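Local coordinates for protein cellulase IBT99 (Metagenomes, PDB 6WBT) that probably hydrolyses 6-phospho-alpha-glucosides as a family 4 glycosidase, binding NAD, a manganese ion and glucose 6-phosphate together in one pocket, at residues 109-114 against 199-204; 268-273 against 387-392; 259-264 against 380-385. All coordinates share one frame; numbering follows the deposited sequence.

Interaction 1: residues 109-114 against 199-204. With MN (manganese (II) ion), chain E; G6P (6-O-phosphono-alpha-D-glucopyranose), chain F; NAD (nicotinamide-adenine-dinucleotide), chain G.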
loop_
_atom_site.group_PDB
_atom_site.type_symbol
_atom_site.label_atom_id
_atom_site.label_comp_id
_atom_site.label_asym_id
_atom_site.label_seq_id
_atom_site.Cartn_x
_atom_site.Cartn_y
_atom_site.Cartn_z
ATOM N N GLN A 109 -0.887 33.917 10.299
ATOM C CA GLN A 109 -1.635 33.265 11.360
ATOM C C GLN A 109 -0.672 32.613 12.345
ATOM O O GLN A 109 0.511 32.416 12.055
ATOM C CB GLN A 109 -2.607 32.223 10.787
ATOM C CG GLN A 109 -3.922 32.096 11.546
ATOM C CD GLN A 109 -3.845 31.118 12.701
ATOM O OE1 GLN A 109 -3.039 30.188 12.689
ATOM N NE2 GLN A 109 -4.682 31.326 13.711
ATOM N N GLU A 110 -1.202 32.286 13.525
ATOM C CA GLU A 110 -0.387 31.681 14.573
ATOM C C GLU A 110 0.161 30.328 14.137
ATOM O O GLU A 110 1.358 30.054 14.282
ATOM C CB GLU A 110 -1.211 31.536 15.853
ATOM C CG GLU A 110 -0.458 30.908 17.013
ATOM C CD GLU A 110 -1.387 30.337 18.068
ATOM O OE1 GLU A 110 -2.336 29.617 17.696
ATOM O OE2 GLU A 110 -1.170 30.613 19.266
ATOM N N THR A 111 -0.702 29.465 13.601
ATOM C CA THR A 111 -0.329 28.095 13.282
ATOM C C THR A 111 -0.531 27.723 11.820
ATOM O O THR A 111 -0.245 26.580 11.445
ATOM C CB THR A 111 -1.118 27.113 14.160
ATOM O OG1 THR A 111 -2.519 27.261 13.903
ATOM C CG2 THR A 111 -0.850 27.386 15.625
ATOM N N CYS A 112 -1.011 28.640 10.983
ATOM C CA CYS A 112 -1.264 28.359 9.577
ATOM C C CYS A 112 -0.475 29.322 8.701
ATOM O O CYS A 112 -0.328 30.502 9.033
ATOM C CB CYS A 112 -2.757 28.461 9.256
ATOM S SG CYS A 112 -3.776 27.230 10.095
ATOM N N GLY A 113 0.025 28.809 7.580
ATOM C CA GLY A 113 0.802 29.620 6.665
ATOM C C GLY A 113 2.266 29.687 7.060
ATOM O O GLY A 113 2.796 28.829 7.776
ATOM N N ALA A 114 2.930 30.738 6.573
ATOM C CA ALA A 114 4.342 30.934 6.890
ATOM C C ALA A 114 4.551 31.247 8.365
ATOM O O ALA A 114 5.594 30.896 8.928
ATOM C CB ALA A 114 4.927 32.046 6.021
ATOM N N LEU A 199 -5.669 16.644 9.452
ATOM C CA LEU A 199 -4.526 17.090 10.235
ATOM C C LEU A 199 -4.973 18.133 11.256
ATOM O O LEU A 199 -6.125 18.570 11.271
ATOM C CB LEU A 199 -3.436 17.661 9.322
ATOM C CG LEU A 199 -2.921 16.742 8.212
ATOM C CD1 LEU A 199 -1.824 17.429 7.415
ATOM C CD2 LEU A 199 -2.426 15.422 8.785
ATOM N N ASN A 200 -4.040 18.527 12.119
ATOM C CA ASN A 200 -4.341 19.550 13.113
ATOM C C ASN A 200 -4.637 20.875 12.423
ATOM O O ASN A 200 -3.847 21.351 11.602
ATOM C CB ASN A 200 -3.178 19.701 14.093
ATOM C CG ASN A 200 -3.436 20.762 15.146
ATOM O OD1 ASN A 200 -2.736 21.772 15.215
ATOM N ND2 ASN A 200 -4.451 20.541 15.971
ATOM N N HIS A 201 -5.790 21.463 12.759
ATOM C CA HIS A 201 -6.294 22.667 12.098
ATOM C C HIS A 201 -6.430 22.451 10.593
ATOM O O HIS A 201 -6.186 23.360 9.794
ATOM C CB HIS A 201 -5.408 23.881 12.395
ATOM C CG HIS A 201 -5.279 24.195 13.854
ATOM N ND1 HIS A 201 -4.285 25.008 14.354
ATOM C CD2 HIS A 201 -6.021 23.808 14.918
ATOM C CE1 HIS A 201 -4.419 25.106 15.665
ATOM N NE2 HIS A 201 -5.465 24.388 16.032
ATOM N N TYR A 202 -6.828 21.239 10.204
ATOM C CA TYR A 202 -6.851 20.836 8.804
ATOM C C TYR A 202 -7.734 19.605 8.630
ATOM O O TYR A 202 -7.386 18.686 7.882
ATOM C CB TYR A 202 -5.430 20.551 8.316
ATOM C CG TYR A 202 -5.192 20.820 6.846
ATOM C CD1 TYR A 202 -5.031 22.116 6.377
ATOM C CD2 TYR A 202 -5.109 19.775 5.933
ATOM C CE1 TYR A 202 -4.808 22.368 5.041
ATOM C CE2 TYR A 202 -4.884 20.019 4.592
ATOM C CZ TYR A 202 -4.734 21.317 4.152
ATOM O OH TYR A 202 -4.510 21.567 2.818
ATOM N N GLY A 203 -8.882 19.584 9.309
ATOM C CA GLY A 203 -9.724 18.403 9.330
ATOM C C GLY A 203 -11.159 18.643 8.913
ATOM O O GLY A 203 -11.512 19.735 8.455
ATOM N N TRP A 204 -11.991 17.613 9.058
ATOM C CA TRP A 204 -13.388 17.672 8.657
ATOM C C TRP A 204 -14.225 16.823 9.604
ATOM O O TRP A 204 -13.777 15.778 10.085
ATOM C CB TRP A 204 -13.585 17.185 7.215
ATOM C CG TRP A 204 -12.734 17.897 6.209
ATOM C CD1 TRP A 204 -11.436 17.617 5.890
ATOM C CD2 TRP A 204 -13.119 19.004 5.385
ATOM N NE1 TRP A 204 -10.990 18.481 4.922
ATOM C CE2 TRP A 204 -12.003 19.344 4.596
ATOM C CE3 TRP A 204 -14.298 19.742 5.239
ATOM C CZ2 TRP A 204 -12.031 20.386 3.670
ATOM C CZ3 TRP A 204 -14.324 20.778 4.320
ATOM C CH2 TRP A 204 -13.197 21.091 3.548
HETATM MN MN MN E . -5.089 23.910 18.057
HETATM C C1 G6P F . -8.014 27.591 19.526
HETATM C C2 G6P F . -6.931 27.016 18.616
HETATM C C3 G6P F . -5.551 27.522 19.019
HETATM C C4 G6P F . -5.556 29.041 19.141
HETATM C C5 G6P F . -6.674 29.465 20.085
HETATM C C6 G6P F . -6.718 30.975 20.302
HETATM O O1 G6P F . -7.845 27.077 20.852
HETATM O O2 G6P F . -6.954 25.586 18.690
HETATM O O3 G6P F . -4.588 27.118 18.040
HETATM O O4 G6P F . -4.295 29.492 19.647
HETATM O O5 G6P F . -7.922 29.015 19.556
HETATM O O6 G6P F . -5.611 31.614 19.671
HETATM P P G6P F . -5.258 33.142 20.037
HETATM O O1P G6P F . -4.878 33.760 18.714
HETATM O O2P G6P F . -4.134 33.035 21.039
HETATM O O3P G6P F . -6.547 33.673 20.619
HETATM P PA NAD G . 2.267 32.792 26.472
HETATM O O1A NAD G . 3.274 33.395 25.551
HETATM O O2A NAD G . 1.348 33.712 27.205
HETATM O O5B NAD G . 3.026 31.843 27.522
HETATM C C5B NAD G . 3.888 30.780 27.031
HETATM C C4B NAD G . 4.864 30.390 28.114
HETATM O O4B NAD G . 5.770 29.370 27.614
HETATM C C3B NAD G . 5.767 31.516 28.648
HETATM O O3B NAD G . 5.745 31.511 30.070
HETATM C C2B NAD G . 7.154 31.118 28.134
HETATM O O2B NAD G . 8.224 31.642 28.892
HETATM C C1B NAD G . 7.033 29.602 28.190
HETATM N N9A NAD G . 8.051 28.890 27.426
HETATM C C8A NAD G . 8.599 29.275 26.228
HETATM N N7A NAD G . 9.503 28.442 25.775
HETATM C C5A NAD G . 9.567 27.448 26.739
HETATM C C6A NAD G . 10.345 26.279 26.841
HETATM N N6A NAD G . 11.239 25.906 25.930
HETATM N N1A NAD G . 10.167 25.503 27.936
HETATM C C2A NAD G . 9.266 25.886 28.850
HETATM N N3A NAD G . 8.481 26.959 28.860
HETATM C C4A NAD G . 8.678 27.713 27.765
HETATM O O3 NAD G . 1.382 31.734 25.653
HETATM P PN NAD G . -0.194 31.435 25.624
HETATM O O1N NAD G . -0.673 31.225 27.022
HETATM O O2N NAD G . -0.868 32.471 24.787
HETATM O O5D NAD G . -0.202 30.035 24.844
HETATM C C5D NAD G . 0.621 28.965 25.370
HETATM C C4D NAD G . 0.680 27.844 24.363
HETATM O O4D NAD G . -0.609 27.191 24.305
HETATM C C3D NAD G . 0.981 28.261 22.916
HETATM O O3D NAD G . 1.942 27.379 22.354
HETATM C C2D NAD G . -0.392 28.079 22.261
HETATM O O2D NAD G . -0.365 27.971 20.847
HETATM C C1D NAD G . -0.861 26.811 22.963
HETATM N N1N NAD G . -2.322 26.574 22.795
HETATM C C2N NAD G . -2.758 25.580 21.960
HETATM C C3N NAD G . -4.114 25.360 21.769
HETATM C C7N NAD G . -4.526 24.214 20.882
HETATM O O7N NAD G . -5.527 24.324 20.179
HETATM N N7N NAD G . -3.798 23.107 20.928
HETATM C C4N NAD G . -5.029 26.187 22.413
HETATM C C5N NAD G . -4.578 27.161 23.278
HETATM C C6N NAD G . -3.223 27.336 23.457
#
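His-201 meets Thr-111 at the edge of its ring. Its ND1 donates to Thr-111 OG1 at 2.9 Å. The bond is bent, with an N-H...O angle of 136°, and the oxygen is tilted slightly from the ring plane. Thr-111 OG1 lies between its own backbone N and carbonyl carbon (chi1 61°), which turns it toward the imidazole. Thr-111 OG1 also donates to Gln-109 OE1 at 3.2 Å, in the carbonyl plane and on a lone pair. Gln-109 OE1 also accepts from the Thr-111 backbone N, so one amide oxygen steadies the loop.

This is the manganese and glucose 6-phosphate site of a probable family 4 glycosidase. With ND1 engaged, His-201 NE2 faces the manganese ion and binds it at 2.1 Å. The metal is also bound by Cys-171, by O2 of the sugar phosphate and by O7N of NAD. Asn-200 OD1 lies over one face of the His-201 ring, and Tyr-266 stacks with the ring.

Cys-112 adds a looser touch, its SG 4.4 Å from His-201 CB. In the same loop, Glu-110 OE1 accepts from O4 of the sugar at 2.8 Å. Glu-110 OE2 accepts from O2D of NAD and forms a salt bridge with Arg-87.

Interaction 2: residues 268-273 against 387-392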
loop_
_atom_site.group_PDB
_atom_site.type_symbol
_atom_site.label_atom_id
_atom_site.label_comp_id
_atom_site.label_asym_id
_atom_site.label_seq_id
_atom_site.Cartn_x
_atom_site.Cartn_y
_atom_site.Cartn_z
ATOM N N GLN A 268 -10.375 28.440 6.925
ATOM C CA GLN A 268 -10.551 29.832 6.529
ATOM C C GLN A 268 -9.287 30.406 5.900
ATOM O O GLN A 268 -9.370 31.266 5.015
ATOM C CB GLN A 268 -10.963 30.649 7.753
ATOM C CG GLN A 268 -11.185 32.123 7.510
ATOM C CD GLN A 268 -11.186 32.913 8.802
ATOM O OE1 GLN A 268 -11.795 33.979 8.895
ATOM N NE2 GLN A 268 -10.495 32.395 9.810
ATOM N N TYR A 269 -8.114 29.942 6.329
ATOM C CA TYR A 269 -6.853 30.495 5.855
ATOM C C TYR A 269 -6.271 29.743 4.665
ATOM O O TYR A 269 -5.488 30.327 3.907
ATOM C CB TYR A 269 -5.826 30.512 6.992
ATOM C CG TYR A 269 -6.364 31.078 8.286
ATOM C CD1 TYR A 269 -6.621 30.253 9.372
ATOM C CD2 TYR A 269 -6.629 32.436 8.417
ATOM C CE1 TYR A 269 -7.118 30.764 10.557
ATOM C CE2 TYR A 269 -7.126 32.956 9.597
ATOM C CZ TYR A 269 -7.368 32.116 10.663
ATOM O OH TYR A 269 -7.863 32.630 11.839
ATOM N N TYR A 270 -6.626 28.472 4.483
ATOM C CA TYR A 270 -6.121 27.694 3.358
ATOM C C TYR A 270 -7.004 27.836 2.123
ATOM O O TYR A 270 -6.503 28.103 1.026
ATOM C CB TYR A 270 -5.995 26.219 3.749
ATOM C CG TYR A 270 -4.893 25.941 4.744
ATOM C CD1 TYR A 270 -3.585 25.741 4.321
ATOM C CD2 TYR A 270 -5.157 25.878 6.105
ATOM C CE1 TYR A 270 -2.572 25.486 5.226
ATOM C CE2 TYR A 270 -4.151 25.624 7.017
ATOM C CZ TYR A 270 -2.861 25.429 6.573
ATOM O OH TYR A 270 -1.855 25.175 7.476
ATOM N N LEU A 271 -8.315 27.658 2.284
ATOM C CA LEU A 271 -9.229 27.771 1.156
ATOM C C LEU A 271 -9.519 29.215 0.775
ATOM O O LEU A 271 -9.908 29.472 -0.370
ATOM C CB LEU A 271 -10.542 27.049 1.466
ATOM C CG LEU A 271 -10.437 25.540 1.691
ATOM C CD1 LEU A 271 -11.797 24.950 2.022
ATOM C CD2 LEU A 271 -9.834 24.858 0.473
HETATM N N MSE A 272 -9.348 30.157 1.698
HETATM C CA MSE A 272 -9.621 31.560 1.409
HETATM C C MSE A 272 -8.519 32.500 1.905
HETATM O O MSE A 272 -8.766 33.330 2.780
HETATM C CB MSE A 272 -10.961 31.972 2.032
HETATM C CG MSE A 272 -12.132 31.076 1.651
HETATM SE SE MSE A 272 -13.656 31.221 2.863
HETATM C CE MSE A 272 -14.414 32.897 2.219
ATOM N N PRO A 273 -7.305 32.381 1.353
ATOM C CA PRO A 273 -6.252 33.332 1.739
ATOM C C PRO A 273 -6.501 34.738 1.222
ATOM O O PRO A 273 -6.001 35.699 1.820
ATOM C CB PRO A 273 -4.984 32.720 1.131
ATOM C CG PRO A 273 -5.478 31.933 -0.025
ATOM C CD PRO A 273 -6.804 31.371 0.405
ATOM N N GLU A 387 -2.419 15.504 1.469
ATOM C CA GLU A 387 -1.130 15.116 0.904
ATOM C C GLU A 387 -0.220 16.324 0.715
ATOM O O GLU A 387 0.998 16.228 0.905
ATOM C CB GLU A 387 -1.330 14.388 -0.428
ATOM C CG GLU A 387 -1.841 12.958 -0.305
ATOM C CD GLU A 387 -0.783 11.985 0.182
ATOM O OE1 GLU A 387 0.382 12.399 0.358
ATOM O OE2 GLU A 387 -1.118 10.799 0.385
ATOM N N GLN A 388 -0.791 17.471 0.342
ATOM C CA GLN A 388 0.018 18.670 0.152
ATOM C C GLN A 388 0.559 19.183 1.481
ATOM O O GLN A 388 1.749 19.495 1.600
ATOM C CB GLN A 388 -0.801 19.751 -0.552
ATOM C CG GLN A 388 -0.043 21.050 -0.775
ATOM C CD GLN A 388 -0.867 22.088 -1.508
ATOM O OE1 GLN A 388 -2.030 21.855 -1.836
ATOM N NE2 GLN A 388 -0.266 23.243 -1.768
ATOM N N GLN A 389 -0.306 19.277 2.495
ATOM C CA GLN A 389 0.133 19.776 3.795
ATOM C C GLN A 389 1.074 18.794 4.480
ATOM O O GLN A 389 2.050 19.208 5.118
ATOM C CB GLN A 389 -1.079 20.065 4.681
ATOM C CG GLN A 389 -1.396 21.543 4.833
ATOM C CD GLN A 389 -0.393 22.270 5.706
ATOM O OE1 GLN A 389 0.517 22.932 5.207
ATOM N NE2 GLN A 389 -0.555 22.152 7.018
ATOM N N ASP A 390 0.798 17.492 4.366
ATOM C CA ASP A 390 1.671 16.500 4.986
ATOM C C ASP A 390 3.064 16.537 4.371
ATOM O O ASP A 390 4.067 16.371 5.074
ATOM C CB ASP A 390 1.062 15.105 4.858
ATOM C CG ASP A 390 1.717 14.097 5.780
ATOM O OD1 ASP A 390 1.535 14.214 7.009
ATOM O OD2 ASP A 390 2.412 13.190 5.277
ATOM N N ALA A 391 3.145 16.751 3.055
ATOM C CA ALA A 391 4.443 16.950 2.424
ATOM C C ALA A 391 5.072 18.261 2.878
ATOM O O ALA A 391 6.283 18.324 3.122
ATOM C CB ALA A 391 4.301 16.918 0.903
ATOM N N CYS A 392 4.262 19.315 3.003
ATOM C CA CYS A 392 4.767 20.595 3.489
ATOM C C CYS A 392 5.314 20.467 4.905
ATOM O O CYS A 392 6.448 20.871 5.186
ATOM C CB CYS A 392 3.658 21.645 3.433
ATOM S SG CYS A 392 4.014 23.157 4.347
#
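Where short helix 267-270 comes up to long helix 380-402, inside the C-terminal family 4 domain, residues 268-273 and 387-392 touch through Tyr-270 and Gln-389. Both are buried. Their CA atoms are 10.1 Å apart, so the side chains bridge the gap. Tyr-270 reaches over with its phenol end. CG lies anti to its carbonyl carbon (chi1 -70°), and the ring points at the long helix. The Gln-389 chain bends at chi2 (-72°) and brings its amide to the outer end of that ring.

The two side chains cross at about a right angle, with ring and amide planes 46° apart. Gln-389 CD is 3.9 Å from Tyr-270 CE1. Gln-389 NE2 comes within 3.3 Å of Tyr-270 OH, but the angle is poor for a hydrogen bond.

The Tyr-202 ring makes a T-shaped pair with Tyr-270 and also touches Gln-389. Both segments reach the second subunit: Leu-271 O accepts a hydrogen bond from Ser-421 OG of that subunit, and Gln-388 packs on Gln-388 of the same neighbour.

The pair is therefore held by van der Waals contact between a phenol and an amide, two polar groups that lie close without bonding to each other.

Interaction 3: residues 259-264 against 380-385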
loop_
_atom_site.group_PDB
_atom_site.type_symbol
_atom_site.label_atom_id
_atom_site.label_comp_id
_atom_site.label_asym_id
_atom_site.label_seq_id
_atom_site.Cartn_x
_atom_site.Cartn_y
_atom_site.Cartn_z
ATOM N N THR A 259 -20.106 20.223 0.289
ATOM C CA THR A 259 -21.257 19.821 1.086
ATOM C C THR A 259 -21.110 18.440 1.715
ATOM O O THR A 259 -22.079 17.928 2.284
ATOM C CB THR A 259 -22.522 19.858 0.226
ATOM O OG1 THR A 259 -22.403 18.907 -0.840
ATOM C CG2 THR A 259 -22.722 21.246 -0.362
ATOM N N ASP A 260 -19.929 17.825 1.631
ATOM C CA ASP A 260 -19.755 16.495 2.206
ATOM C C ASP A 260 -19.734 16.550 3.729
ATOM O O ASP A 260 -20.545 15.901 4.398
ATOM C CB ASP A 260 -18.472 15.854 1.672
ATOM C CG ASP A 260 -18.566 15.487 0.206
ATOM O OD1 ASP A 260 -19.607 14.932 -0.205
ATOM O OD2 ASP A 260 -17.599 15.754 -0.537
ATOM N N TYR A 261 -18.810 17.323 4.295
ATOM C CA TYR A 261 -18.583 17.348 5.731
ATOM C C TYR A 261 -18.673 18.779 6.246
ATOM O O TYR A 261 -18.662 19.746 5.480
ATOM C CB TYR A 261 -17.213 16.751 6.086
ATOM C CG TYR A 261 -16.882 15.474 5.346
ATOM C CD1 TYR A 261 -17.786 14.421 5.296
ATOM C CD2 TYR A 261 -15.668 15.326 4.689
ATOM C CE1 TYR A 261 -17.488 13.254 4.618
ATOM C CE2 TYR A 261 -15.361 14.163 4.008
ATOM C CZ TYR A 261 -16.275 13.131 3.975
ATOM O OH TYR A 261 -15.972 11.972 3.298
ATOM N N LEU A 262 -18.768 18.900 7.566
ATOM C CA LEU A 262 -18.666 20.200 8.217
ATOM C C LEU A 262 -17.195 20.542 8.416
ATOM O O LEU A 262 -16.475 19.776 9.066
ATOM C CB LEU A 262 -19.397 20.191 9.552
ATOM C CG LEU A 262 -20.921 20.258 9.459
ATOM C CD1 LEU A 262 -21.559 19.989 10.810
ATOM C CD2 LEU A 262 -21.350 21.615 8.924
ATOM N N PRO A 263 -16.714 21.663 7.889
ATOM C CA PRO A 263 -15.272 21.909 7.863
ATOM C C PRO A 263 -14.720 22.344 9.209
ATOM O O PRO A 263 -15.422 22.905 10.053
ATOM C CB PRO A 263 -15.133 23.036 6.834
ATOM C CG PRO A 263 -16.413 23.789 6.959
ATOM C CD PRO A 263 -17.474 22.758 7.262
ATOM N N ASN A 264 -13.432 22.072 9.396
ATOM C CA ASN A 264 -12.707 22.658 10.511
ATOM C C ASN A 264 -12.598 24.164 10.309
ATOM O O ASN A 264 -12.568 24.662 9.180
ATOM C CB ASN A 264 -11.318 22.031 10.641
ATOM C CG ASN A 264 -10.608 22.428 11.926
ATOM O OD1 ASN A 264 -10.472 23.611 12.239
ATOM N ND2 ASN A 264 -10.154 21.433 12.680
ATOM N N ARG A 380 -11.196 11.687 -2.717
ATOM C CA ARG A 380 -10.033 12.247 -3.404
ATOM C C ARG A 380 -9.786 13.702 -3.020
ATOM O O ARG A 380 -8.635 14.103 -2.811
ATOM C CB ARG A 380 -10.206 12.113 -4.919
ATOM C CG ARG A 380 -9.196 12.910 -5.732
ATOM C CD ARG A 380 -9.422 12.752 -7.228
ATOM N NE ARG A 380 -8.752 11.575 -7.774
ATOM C CZ ARG A 380 -9.348 10.411 -8.007
ATOM N NH1 ARG A 380 -10.639 10.256 -7.744
ATOM N NH2 ARG A 380 -8.653 9.397 -8.506
ATOM N N PHE A 381 -10.846 14.510 -2.931
ATOM C CA PHE A 381 -10.667 15.937 -2.670
ATOM C C PHE A 381 -9.981 16.191 -1.335
ATOM O O PHE A 381 -9.233 17.166 -1.197
ATOM C CB PHE A 381 -12.015 16.657 -2.712
ATOM C CG PHE A 381 -11.951 18.085 -2.248
ATOM C CD1 PHE A 381 -11.258 19.035 -2.980
ATOM C CD2 PHE A 381 -12.584 18.479 -1.080
ATOM C CE1 PHE A 381 -11.197 20.349 -2.558
ATOM C CE2 PHE A 381 -12.527 19.792 -0.652
ATOM C CZ PHE A 381 -11.832 20.729 -1.392
ATOM N N TYR A 382 -10.215 15.333 -0.346
ATOM C CA TYR A 382 -9.610 15.508 0.966
ATOM C C TYR A 382 -8.274 14.792 1.098
ATOM O O TYR A 382 -7.480 15.150 1.974
ATOM C CB TYR A 382 -10.578 15.029 2.048
ATOM C CG TYR A 382 -11.953 15.635 1.891
ATOM C CD1 TYR A 382 -12.245 16.884 2.416
ATOM C CD2 TYR A 382 -12.950 14.969 1.194
ATOM C CE1 TYR A 382 -13.496 17.446 2.266
ATOM C CE2 TYR A 382 -14.205 15.522 1.037
ATOM C CZ TYR A 382 -14.471 16.762 1.576
ATOM O OH TYR A 382 -15.716 17.324 1.425
ATOM N N LYS A 383 -8.011 13.797 0.251
ATOM C CA LYS A 383 -6.683 13.194 0.206
ATOM C C LYS A 383 -5.662 14.173 -0.360
ATOM O O LYS A 383 -4.586 14.367 0.218
ATOM C CB LYS A 383 -6.714 11.911 -0.623
ATOM C CG LYS A 383 -5.338 11.356 -0.960
ATOM C CD LYS A 383 -5.436 10.194 -1.938
ATOM C CE LYS A 383 -4.060 9.745 -2.410
ATOM N NZ LYS A 383 -3.210 9.261 -1.288
ATOM N N GLY A 384 -5.987 14.805 -1.491
ATOM C CA GLY A 384 -5.046 15.712 -2.123
ATOM C C GLY A 384 -4.712 16.922 -1.274
ATOM O O GLY A 384 -3.587 17.428 -1.321
ATOM N N LEU A 385 -5.679 17.406 -0.490
ATOM C CA LEU A 385 -5.412 18.527 0.405
ATOM C C LEU A 385 -4.492 18.116 1.546
ATOM O O LEU A 385 -3.581 18.864 1.918
ATOM C CB LEU A 385 -6.727 19.089 0.947
ATOM C CG LEU A 385 -7.567 19.924 -0.020
ATOM C CD1 LEU A 385 -8.913 20.263 0.597
ATOM C CD2 LEU A 385 -6.822 21.191 -0.408
#
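Asp-260 and Tyr-261 are the two residues of 259-264 that meet Tyr-382, which reaches out from the first turn of helix 380-402. Just before them, Thr-259 OG1 bonds to Glu-406 of the second subunit, so this end of the segment lies at the interface with that subunit.

Asp-260 comes to the hydroxyl end of Tyr-382. Its OD2 accepts a hydrogen bond from Tyr-382 OH at 3.1 Å, through the anti lone pair, away from the other carboxylate oxygen. OD2 lies at the edge of the tyrosine ring, near its plane, while the carboxylate itself is turned 64° from the ring. Asp-260 CB lies beside the hydroxyl.

Tyr-261 comes over a face of Tyr-382. With chi1 at -44°, its CG is anti to the carbonyl carbon and the ring swings toward the helix. Tyr-261 CE2 is 3.5 Å from Tyr-382 CE2, offset toward the rim. The planes are 41° apart and the centroids 4.8 Å, so the rings meet obliquely. Asp-260 CB lies over the centre of the Tyr-261 ring.

Leu-262 and Pro-263 then form the short strand beside 202-210, with Pro-263 packed on Trp-204.

On the helix side, Phe-381 CD2 lies over the opposite face of the Tyr-382 ring, 3.6 Å above its plane. Trp-204 meets Tyr-382 edge-to-face. The helix is thus joined to the loop before strand 262-263, and through Trp-204 to strand 202-210, by an aromatic cluster round Tyr-382.

The chemistry divides along that one side chain. Aromatic neighbours hold the ring on both faces, while the Asp-260 carboxylate accepts a hydrogen bond from the hydroxyl, which probably fixes the direction in which the O-H points.

Interaction 1 closes along the chain before the other two open. Interactions 2 and 3 cross, since 259-264 and 268-273 are followed by 380-385 and 387-392. These last two segments adjoin on helix 380-402. The centres of interactions 1 and 2 are about 7 Å apart, those of 2 and 3 about 12 Å and those of 1 and 3 about 14 Å. Strands 202-210 and 262-263 are neighbours in one sheet and tie interaction 1 to interaction 3, and Tyr-202 OH probably bonds to Leu-385 O. The contacts thus run from the metal site to the helix and the second subunit. All four segments of interactions 2 and 3 fall in the C-terminal family 4 region.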